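Local coordinates for protein copper chaperone PCu(A)C (Methylosinus trichosporium OB3b, PDB 6P1F) that binds copper and probably passes it on as a copper chaperone, the chain described being the metal-free PCuAC domain of a longer protein from a methane-oxidizing bacterium, at residues A[37-42]-A[105-110]; A[99-104]-A[111-116]; A[15-20]-A[118-123]. All coordinates share one frame; numbering follows the deposited sequence.

From the N terminus, the chain first enters contact 3, where the end of strand 8-16 waits almost a hundred residues for its partner, the run that follows strand 109-118. Within the loop this closes lie the other two. Contact 1 sets the start of strand 39-45 against the turn after strand 98-105, and contact 2 pairs strands 98-105 and 109-118 as a hairpin. Because the segments of contacts 1 and 2 alternate, their loops cross, and the two touch through Leu-41 and Leu-103. Contacts 1 and 3 lie on opposite sides of the chain's centre, about 28 Å apart between centres; contact 2 bridges them, reaching contact 3 where Ala-99 and Ala-115 pack on Leu-15.

Contact 1 (A[37-42]-A[105-110]); sequences RPDRLI and FEKAGE
Asp-39 aims its carboxylate at the backbone of the turn 105-110, an example of an acidic side chain capturing successive peptide N-H groups. With CG anti to the backbone N (chi1 -153°), Asp-39 OD1 accepts from Lys-107 N at 2.8 Å and Asp-39 OD2 from Ala-108 N at 3.0 Å. Both donors arrive on the syn side of the carboxylate, the first bond nearly straight, the second more bent at 139°. OD1 is gripped a second time, from its anti side, by the N-H of Arg-40, which should fix the rotation of the group. An alanine in place of Asp-39 would probably leave the amides of Lys-107 and Ala-108 without their acceptor and the turn less firmly held. Among backbone groups, Glu-106 N bonds to Arg-40 O at 2.9 Å, just beyond Leu-41 and Phe-105, a non-hydrogen-bonded antiparallel pair. A salt bridge joins Arg-40 NH2 to Glu-106 OE1 at 3.5 Å, a long one; the two side chains run alongside each other, the guanidinium meeting the carboxylate at its edge with the planes 60° apart. The apolar part is a CH-pi contact: Leu-41 CD1 stands over one face of the Phe-105 ring, 4.0 Å from its centroid, while Leu-41 CB touches CE1 of that ring at 3.8 Å. Around this core, strand 67-69 bonds to the other edge of strand 39-45, through Asp-39 with Leu-69 and Leu-41 with Ile-67, while Ile-8 and Ile-10 of strand 8-16 pack against Phe-105.

Contact 2 (A[99-104]-A[111-116]); sequences AEMTLV and VTIDAA
Met-101 and Ile-113 lean obliquely over one another on the face of the sheet that also carries Ala-99, Leu-103, Val-111 and Ala-115. Met-101 CG and Ile-113 CG1 both sit between the backbone N and the carbonyl carbon of their own residue (chi1 62° and 66°), which brings Met-101 CG to 3.6 Å from Ile-113 CG1. A bend at chi3 then carries Met-101 CE along to Ala-115 CB, 3.9 Å away. Leu-103 meets Ile-113 at about a right angle, its CD1 lying 4.1 Å from Ile-113 CG2, and its CB rests on Val-111 CG1. Leu-27 and Met-29 of strand 24-33 approach this apolar face from across the fold, Leu-27 touching Met-101 and Ala-115 and Met-29 touching Leu-103. The two strands form an antiparallel beta hairpin within the largely beta PCuAC domain, their short segments running at 145° to each other. Three hydrogen-bonded pairs, Ala-99 with Ala-115, Met-101 with Ile-113 and Leu-103 with Val-111, give six backbone bonds. The opposite face, with Glu-100, Thr-102, Thr-112 and Asp-114, is polar: Thr-102 OG1 and Thr-112 OG1 are hydrogen-bonded at 2.9 Å across a non-hydrogen-bonded pair, each hydroxyl turned beside its own backbone N. The methyl of Thr-112 faces the other way, so that its CG2 packs at 3.5 Å on Glu-100 CG, whose chain is extended. Glu-100 OE2 comes within 4.5 Å of Asp-114 OD1, which may cause a mild repulsion. The side chain of Asp-114 lies about 4 Å from that of His-1, a copper ligand seen in another structure of this protein.

Contact 3 (A[15-20]-A[118-123]); sequences LRAPLE and EAPDAM
Arg-16 stretches along the turn 119-122 and takes hold of it by a carbonyl. Its chain, extended from CG to NE, passes Pro-120 O, which lies 3.2 Å from Arg-16 CD. At the tip, Arg-16 NE and Arg-16 NH2 both donate side-on to Ala-122 O, at 2.8 Å and 3.1 Å, and the oxygen lies almost in the guanidinium plane. The shorter bond comes in the plane of the carbonyl, the longer from above it. Met-123 SD sits at the same guanidinium edge, 3.2 Å from Arg-16 NH2, while Asp-121 CA covers one face. The turn itself is a type I beta turn, closed by Ala-122 N to Ala-119 O, and it directly follows a parallel bridge between the ends of strands 8-16 and 109-118, in which Leu-15 O accepts from Glu-118 N and Ala-17 N donates to Glu-118 O. The contact takes as much surface from Pro-120 as from Arg-16: Pro-120 CB lies 3.3 Å from Ala-17 O and 3.7 Å from Leu-19 CD2, the Leu-19 and Pro-120 side chains crossing at an oblique angle. A water lies within hydrogen-bonding distance of both Ala-17 O and Pro-120 O. Pro-79 of strand 73-89 touches Arg-16 and Met-123 alike.

Contact 1 (A[37-42]-A[105-110])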
# COMPACT_ATOMS: atom_id res chain seq x y z
N ARG A 37 -2.06 18.74 -9.79
CA ARG A 37 -3.16 18.92 -8.83
C ARG A 37 -3.04 17.77 -7.83
O ARG A 37 -2.45 16.74 -8.15
CB ARG A 37 -4.54 18.89 -9.51
CG ARG A 37 -4.63 19.64 -10.83
CD ARG A 37 -5.49 20.89 -10.71
NE ARG A 37 -6.88 20.57 -10.39
CZ ARG A 37 -7.67 21.33 -9.63
NH1 ARG A 37 -7.20 22.46 -9.09
NH2 ARG A 37 -8.92 20.96 -9.39
N PRO A 38 -3.56 17.96 -6.61
CA PRO A 38 -3.39 16.89 -5.64
C PRO A 38 -4.33 15.73 -5.94
O PRO A 38 -5.27 15.84 -6.73
CB PRO A 38 -3.77 17.56 -4.29
CG PRO A 38 -4.67 18.69 -4.70
CD PRO A 38 -4.16 19.17 -6.03
N ASP A 39 -4.03 14.59 -5.33
CA ASP A 39 -4.94 13.46 -5.39
C ASP A 39 -5.03 12.90 -3.96
O ASP A 39 -4.38 13.40 -3.05
CB ASP A 39 -4.44 12.37 -6.38
CG ASP A 39 -5.57 11.53 -6.97
OD1 ASP A 39 -6.61 11.33 -6.31
OD2 ASP A 39 -5.41 11.03 -8.11
N ARG A 40 -5.84 11.88 -3.78
CA ARG A 40 -5.97 11.25 -2.45
C ARG A 40 -6.22 9.78 -2.65
O ARG A 40 -7.12 9.41 -3.37
CB ARG A 40 -7.14 11.87 -1.65
CG ARG A 40 -7.12 11.49 -0.16
CD ARG A 40 -8.30 12.13 0.59
NE ARG A 40 -8.71 13.33 -0.12
CZ ARG A 40 -8.41 14.56 0.25
NH1 ARG A 40 -7.75 14.78 1.39
NH2 ARG A 40 -8.81 15.58 -0.49
N LEU A 41 -5.40 8.96 -1.99
CA LEU A 41 -5.65 7.52 -1.94
C LEU A 41 -6.68 7.29 -0.86
O LEU A 41 -6.35 7.44 0.32
CB LEU A 41 -4.36 6.77 -1.65
CG LEU A 41 -4.55 5.25 -1.46
CD1 LEU A 41 -5.26 4.59 -2.59
CD2 LEU A 41 -3.19 4.61 -1.25
N ILE A 42 -7.92 7.02 -1.25
CA ILE A 42 -9.01 6.99 -0.27
C ILE A 42 -9.55 5.60 0.10
O ILE A 42 -10.37 5.46 0.99
CB ILE A 42 -10.20 7.82 -0.75
CG1 ILE A 42 -10.79 7.27 -2.04
CG2 ILE A 42 -9.81 9.27 -0.93
CD1 ILE A 42 -12.08 7.95 -2.43
N PHE A 105 -8.27 6.08 -6.00
CA PHE A 105 -7.81 7.47 -5.93
C PHE A 105 -8.96 8.39 -6.27
O PHE A 105 -9.72 8.15 -7.20
CB PHE A 105 -6.61 7.71 -6.86
CG PHE A 105 -5.41 6.93 -6.48
CD1 PHE A 105 -4.46 7.49 -5.65
CD2 PHE A 105 -5.24 5.62 -6.92
CE1 PHE A 105 -3.33 6.78 -5.27
CE2 PHE A 105 -4.12 4.89 -6.52
CZ PHE A 105 -3.17 5.48 -5.72
N GLU A 106 -9.12 9.43 -5.45
CA GLU A 106 -10.19 10.39 -5.61
C GLU A 106 -10.25 10.98 -7.03
O GLU A 106 -11.33 11.05 -7.61
CB GLU A 106 -9.99 11.51 -4.59
CG GLU A 106 -11.08 12.54 -4.59
CD GLU A 106 -10.87 13.52 -3.46
OE1 GLU A 106 -10.05 14.46 -3.62
OE2 GLU A 106 -11.47 13.31 -2.39
N LYS A 107 -9.11 11.35 -7.59
CA LYS A 107 -9.09 11.96 -8.92
C LYS A 107 -8.79 10.91 -9.97
O LYS A 107 -9.57 10.74 -10.93
CB LYS A 107 -8.08 13.09 -8.98
CG LYS A 107 -8.32 14.19 -7.96
CD LYS A 107 -9.74 14.74 -8.04
CE LYS A 107 -9.94 15.90 -7.06
NZ LYS A 107 -11.28 16.52 -7.23
N ALA A 108 -7.72 10.16 -9.77
CA ALA A 108 -7.25 9.26 -10.82
C ALA A 108 -8.15 8.05 -11.03
O ALA A 108 -8.19 7.50 -12.14
CB ALA A 108 -5.85 8.80 -10.55
N GLY A 109 -8.87 7.62 -10.00
CA GLY A 109 -9.75 6.47 -10.11
C GLY A 109 -9.14 5.19 -9.60
O GLY A 109 -8.26 5.24 -8.76
N GLU A 110 -9.63 4.04 -10.08
CA GLU A 110 -9.32 2.74 -9.47
C GLU A 110 -8.25 1.98 -10.25
O GLU A 110 -8.20 2.03 -11.48
CB GLU A 110 -10.59 1.88 -9.36
CG GLU A 110 -11.66 2.47 -8.42
CD GLU A 110 -12.94 1.65 -8.41
OE1 GLU A 110 -13.78 1.86 -9.32
OE2 GLU A 110 -13.12 0.81 -7.51

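Contact 2 (A[99-104]-A[111-116])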
# COMPACT_ATOMS: atom_id res chain seq x y z
N ALA A 99 -0.88 -10.64 -3.63
CA ALA A 99 -2.17 -10.37 -3.03
C ALA A 99 -2.88 -9.28 -3.84
O ALA A 99 -2.34 -8.18 -4.00
CB ALA A 99 -1.98 -9.92 -1.56
N GLU A 100 -4.04 -9.61 -4.39
CA GLU A 100 -4.80 -8.67 -5.22
C GLU A 100 -5.57 -7.68 -4.38
O GLU A 100 -6.27 -8.06 -3.44
CB GLU A 100 -5.76 -9.43 -6.13
CG GLU A 100 -6.59 -8.51 -7.06
CD GLU A 100 -7.50 -9.29 -8.01
OE1 GLU A 100 -8.45 -9.94 -7.54
OE2 GLU A 100 -7.25 -9.26 -9.23
N MET A 101 -5.41 -6.40 -4.68
CA MET A 101 -6.24 -5.42 -4.00
C MET A 101 -6.48 -4.23 -4.92
O MET A 101 -5.71 -3.95 -5.83
CB MET A 101 -5.58 -4.99 -2.69
CG MET A 101 -4.23 -4.32 -2.90
SD MET A 101 -3.29 -4.20 -1.35
CE MET A 101 -2.74 -5.91 -1.14
N THR A 102 -7.56 -3.50 -4.70
CA THR A 102 -7.85 -2.37 -5.56
C THR A 102 -7.60 -1.05 -4.82
O THR A 102 -8.14 -0.85 -3.74
CB THR A 102 -9.28 -2.42 -6.07
OG1 THR A 102 -9.44 -3.64 -6.83
CG2 THR A 102 -9.57 -1.24 -6.96
N LEU A 103 -6.78 -0.18 -5.40
CA LEU A 103 -6.56 1.15 -4.82
C LEU A 103 -7.55 2.12 -5.42
O LEU A 103 -7.78 2.09 -6.62
CB LEU A 103 -5.15 1.63 -5.10
CG LEU A 103 -4.05 0.66 -4.66
CD1 LEU A 103 -2.66 1.29 -4.96
CD2 LEU A 103 -4.16 0.27 -3.21
N VAL A 104 -8.12 2.99 -4.60
CA VAL A 104 -9.07 3.98 -5.10
C VAL A 104 -8.51 5.37 -4.90
O VAL A 104 -8.26 5.77 -3.76
CB VAL A 104 -10.41 3.89 -4.37
CG1 VAL A 104 -11.42 4.90 -4.96
CG2 VAL A 104 -10.95 2.46 -4.46
N VAL A 111 -7.36 1.33 -9.50
CA VAL A 111 -6.35 0.47 -10.13
C VAL A 111 -6.20 -0.75 -9.25
O VAL A 111 -6.08 -0.64 -8.04
CB VAL A 111 -5.02 1.23 -10.30
CG1 VAL A 111 -4.56 1.88 -8.99
CG2 VAL A 111 -3.94 0.33 -10.95
N THR A 112 -6.23 -1.93 -9.86
CA THR A 112 -6.05 -3.17 -9.11
C THR A 112 -4.61 -3.62 -9.20
O THR A 112 -4.06 -3.78 -10.31
CB THR A 112 -6.98 -4.26 -9.65
OG1 THR A 112 -8.35 -3.85 -9.49
CG2 THR A 112 -6.74 -5.58 -8.92
N ILE A 113 -3.97 -3.80 -8.05
CA ILE A 113 -2.57 -4.15 -8.02
C ILE A 113 -2.41 -5.56 -7.47
O ILE A 113 -3.33 -6.11 -6.83
CB ILE A 113 -1.75 -3.20 -7.14
CG1 ILE A 113 -2.17 -3.33 -5.68
CG2 ILE A 113 -1.93 -1.74 -7.62
CD1 ILE A 113 -1.24 -2.60 -4.74
N ASP A 114 -1.22 -6.12 -7.69
CA ASP A 114 -0.89 -7.46 -7.17
C ASP A 114 0.36 -7.28 -6.33
O ASP A 114 1.47 -7.17 -6.82
CB ASP A 114 -0.66 -8.48 -8.32
CG ASP A 114 -1.70 -8.39 -9.40
OD1 ASP A 114 -2.76 -8.99 -9.23
OD2 ASP A 114 -1.44 -7.73 -10.43
N ALA A 115 0.16 -7.14 -5.02
CA ALA A 115 1.28 -6.85 -4.16
C ALA A 115 2.05 -8.13 -3.88
O ALA A 115 1.44 -9.11 -3.44
CB ALA A 115 0.77 -6.21 -2.86
N ALA A 116 3.35 -8.12 -4.15
CA ALA A 116 4.16 -9.33 -3.98
C ALA A 116 4.16 -9.74 -2.51
O ALA A 116 4.46 -8.91 -1.65
CB ALA A 116 5.60 -9.08 -4.43

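Contact 3 (A[15-20]-A[118-123])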
# COMPACT_ATOMS: atom_id res chain seq x y z
N LEU A 15 4.43 -6.88 0.27
CA LEU A 15 4.09 -6.94 1.70
C LEU A 15 4.85 -8.05 2.38
O LEU A 15 5.28 -9.02 1.75
CB LEU A 15 2.58 -7.13 1.88
CG LEU A 15 1.91 -8.39 1.31
CD1 LEU A 15 1.84 -9.55 2.32
CD2 LEU A 15 0.49 -8.04 0.84
N ARG A 16 5.04 -7.88 3.68
CA ARG A 16 5.53 -8.95 4.53
C ARG A 16 4.41 -9.88 4.89
O ARG A 16 3.39 -9.45 5.44
CB ARG A 16 6.13 -8.37 5.80
CG ARG A 16 7.45 -7.71 5.59
CD ARG A 16 7.87 -7.04 6.87
NE ARG A 16 9.29 -6.71 6.90
CZ ARG A 16 9.88 -6.05 7.89
NH1 ARG A 16 9.15 -5.64 8.92
NH2 ARG A 16 11.17 -5.78 7.84
N ALA A 17 4.58 -11.18 4.62
CA ALA A 17 3.53 -12.11 4.96
C ALA A 17 3.31 -12.05 6.47
O ALA A 17 4.27 -11.86 7.21
CB ALA A 17 3.88 -13.50 4.52
N PRO A 18 2.06 -12.18 6.93
CA PRO A 18 1.87 -12.18 8.38
C PRO A 18 2.57 -13.38 9.04
O PRO A 18 2.65 -14.49 8.47
CB PRO A 18 0.35 -12.26 8.57
CG PRO A 18 -0.19 -12.73 7.25
CD PRO A 18 0.80 -12.33 6.19
N LEU A 19 3.13 -13.12 10.21
CA LEU A 19 3.73 -14.17 11.01
C LEU A 19 2.70 -15.22 11.38
O LEU A 19 1.48 -14.95 11.43
CB LEU A 19 4.37 -13.58 12.27
CG LEU A 19 5.63 -12.72 12.14
CD1 LEU A 19 5.83 -11.89 13.41
CD2 LEU A 19 6.83 -13.61 11.90
N GLU A 20 3.19 -16.43 11.63
CA GLU A 20 2.28 -17.51 11.93
C GLU A 20 1.36 -17.13 13.08
O GLU A 20 1.82 -16.70 14.15
CB GLU A 20 3.02 -18.80 12.25
CG GLU A 20 2.06 -19.91 12.67
CD GLU A 20 2.57 -21.30 12.36
OE1 GLU A 20 3.81 -21.46 12.23
OE2 GLU A 20 1.74 -22.23 12.26
N GLU A 118 6.06 -11.24 0.36
CA GLU A 118 7.45 -11.57 0.69
C GLU A 118 7.52 -12.21 2.07
O GLU A 118 6.51 -12.28 2.75
CB GLU A 118 8.32 -10.33 0.63
CG GLU A 118 8.39 -9.69 -0.77
CD GLU A 118 9.12 -10.56 -1.79
OE1 GLU A 118 10.16 -11.14 -1.43
OE2 GLU A 118 8.65 -10.64 -2.94
N ALA A 119 8.71 -12.67 2.47
CA ALA A 119 8.91 -13.31 3.76
C ALA A 119 8.47 -12.37 4.87
O ALA A 119 8.59 -11.16 4.72
CB ALA A 119 10.37 -13.68 3.93
N PRO A 120 8.01 -12.93 6.00
CA PRO A 120 7.56 -12.05 7.09
C PRO A 120 8.62 -11.07 7.54
O PRO A 120 8.27 -10.00 8.05
CB PRO A 120 7.19 -13.03 8.22
CG PRO A 120 6.83 -14.30 7.50
CD PRO A 120 7.75 -14.36 6.29
N ASP A 121 9.91 -11.40 7.37
CA ASP A 121 10.96 -10.48 7.81
C ASP A 121 11.71 -9.83 6.66
O ASP A 121 12.82 -9.32 6.83
CB ASP A 121 11.95 -11.20 8.73
CG ASP A 121 12.47 -12.51 8.15
OD1 ASP A 121 13.12 -13.27 8.90
OD2 ASP A 121 12.22 -12.81 6.96
N ALA A 122 11.10 -9.83 5.48
CA ALA A 122 11.78 -9.29 4.31
C ALA A 122 12.08 -7.80 4.45
O ALA A 122 11.31 -7.04 5.06
CB ALA A 122 10.96 -9.54 3.06
N MET A 123 13.17 -7.35 3.82
CA MET A 123 13.52 -5.92 3.88
C MET A 123 13.40 -5.20 2.53
O MET A 123 13.41 -3.97 2.47
CB MET A 123 14.94 -5.76 4.43
CG MET A 123 15.10 -6.21 5.89
SD MET A 123 14.20 -5.08 6.97
CE MET A 123 15.06 -3.53 6.73
O HOH W 1 5.19 -10.00 8.98